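Local coordinates for protein thiol-disulfide isomerase and thioredoxins (Corynebacterium glutamicum, PDB 3LOR) that probably acts as a thiol-disulfide oxidoreductase or isomerase of the thioredoxin clan, at residues K55-M59 with I60-Q64. Sequence-based numbering, arbitrary orientation.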
# COMPACT_ATOMS: atom_id res chain seq x y z
N LYS A 55 1.29 7.09 14.25
CA LYS A 55 2.59 7.08 13.67
C LYS A 55 3.40 8.27 14.11
O LYS A 55 4.54 8.14 14.41
CB LYS A 55 2.50 7.03 12.16
CG LYS A 55 3.79 6.92 11.43
CD LYS A 55 3.58 7.02 9.94
CE LYS A 55 4.69 6.39 9.19
NZ LYS A 55 4.37 6.21 7.76
N ILE A 56 2.79 9.42 14.16
CA ILE A 56 3.49 10.58 14.61
C ILE A 56 3.92 10.38 16.05
O ILE A 56 5.01 10.63 16.40
CB ILE A 56 2.61 11.81 14.55
CG1 ILE A 56 2.29 12.20 13.13
CG2 ILE A 56 3.26 12.94 15.20
CD1 ILE A 56 1.21 13.18 13.03
N HIS A 57 3.01 9.90 16.87
CA HIS A 57 3.26 9.70 18.26
C HIS A 57 4.41 8.72 18.52
O HIS A 57 5.20 8.94 19.36
CB HIS A 57 1.99 9.20 18.90
CG HIS A 57 2.13 8.84 20.33
ND1 HIS A 57 2.34 9.76 21.31
CD2 HIS A 57 2.06 7.64 20.95
CE1 HIS A 57 2.39 9.16 22.47
NE2 HIS A 57 2.22 7.87 22.28
N ARG A 58 4.44 7.63 17.79
CA ARG A 58 5.52 6.68 17.86
C ARG A 58 6.84 7.16 17.32
O ARG A 58 7.85 6.89 17.87
CB ARG A 58 5.10 5.37 17.21
CG ARG A 58 3.91 4.74 17.89
CD ARG A 58 3.54 3.40 17.33
NE ARG A 58 2.19 2.94 17.63
CZ ARG A 58 1.64 2.88 18.84
NH1 ARG A 58 2.30 3.27 19.90
NH2 ARG A 58 0.42 2.44 18.99
N MSE A 59 6.82 7.82 16.19
CA MSE A 59 7.98 8.44 15.60
C MSE A 59 8.63 9.68 16.18
O MSE A 59 9.78 9.87 16.01
CB MSE A 59 7.83 8.57 14.10
CG MSE A 59 7.53 7.25 13.50
SE MSE A 59 7.76 7.23 11.70
CE MSE A 59 9.56 6.74 11.72
N ILE A 60 7.87 10.59 16.75
CA ILE A 60 8.45 11.81 17.21
C ILE A 60 8.27 11.93 18.68
O ILE A 60 7.23 11.69 19.19
CB ILE A 60 7.84 13.01 16.53
CG1 ILE A 60 7.96 12.88 15.04
CG2 ILE A 60 8.53 14.25 16.95
CD1 ILE A 60 7.42 13.98 14.38
N ASP A 61 9.33 12.30 19.34
CA ASP A 61 9.32 12.44 20.76
C ASP A 61 8.44 13.58 21.26
O ASP A 61 8.34 14.58 20.64
CB ASP A 61 10.74 12.64 21.25
CG ASP A 61 10.88 12.32 22.69
OD1 ASP A 61 10.73 11.16 23.03
OD2 ASP A 61 11.08 13.23 23.46
N GLU A 62 7.88 13.41 22.43
CA GLU A 62 7.02 14.42 23.02
C GLU A 62 7.72 15.65 23.51
O GLU A 62 7.09 16.58 23.88
CB GLU A 62 6.11 13.87 24.08
CG GLU A 62 5.02 13.10 23.51
CD GLU A 62 4.14 12.45 24.52
OE1 GLU A 62 4.54 12.23 25.67
OE2 GLU A 62 3.02 12.14 24.15
N SER A 63 9.02 15.61 23.52
CA SER A 63 9.83 16.79 23.75
C SER A 63 9.79 17.79 22.58
O SER A 63 10.15 18.92 22.74
CB SER A 63 11.25 16.42 24.12
OG SER A 63 11.86 15.66 23.14
N GLN A 64 9.37 17.31 21.42
CA GLN A 64 9.25 18.09 20.21
C GLN A 64 7.83 18.26 19.70
O GLN A 64 7.41 19.34 19.41
CB GLN A 64 10.04 17.41 19.13
CG GLN A 64 11.46 17.26 19.45
CD GLN A 64 12.23 18.51 19.17
OE1 GLN A 64 12.85 18.65 18.13
NE2 GLN A 64 12.19 19.43 20.08
O HOH W 1 2.62 12.64 21.30
O HOH W 2 5.80 10.68 21.24
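The C-terminal end of helix 43-59, where Ile56 and Ile60 meet and the chain turns toward strand 65-71, illustrates how a helix can end as its chain becomes extended, here at Ile60. That residue gives the last helical bond, its N donating to Ile56 O at 2.9 Å with an N-H...O angle of 154°, and is also the first to leave helical backbone angles. Its side chain continues the apolar side of the helix: Ile60 CD1 lies 4.4 Å from CG2 of Ile56, and CG1 is equally loosely placed against CB of Met59, here selenomethionine. Ile56 packs on Val67 and Leu146, Ile60 on Val65; Ile56 also packs on Phe144 of the second subunit and Ile60 on Leu148 of that subunit.

Water takes over on the other side of the turn. One molecule lies within hydrogen-bonding distance of both His57 O and Ile60 O and can donate to either, bridging two acceptors that cannot bond to each other. With its CG anti to the backbone N (chi1 175°), His57 carries its ring to Glu62, whose OE2 sits in the ring plane at the edge, 3.5 Å from His57 CE1. A second water, also in that plane, links His57 ND1 to Glu62 OE2, each 2.9 Å from the water oxygen. Gln66 NE2 donates to the same OE2.

Beyond the helix, Asp61 OD2 accepts from Ser63 OG at 2.6 Å and, from above the carboxylate plane, from Ser63 N. This Asx turn, with the backbone bond from Gln64 N to Asp61 O, lies in the helix-to-strand connection of a beta-alpha-beta crossover, strand 32-38 to helix 43-59 to strand 65-71, characteristic of the thioredoxin fold.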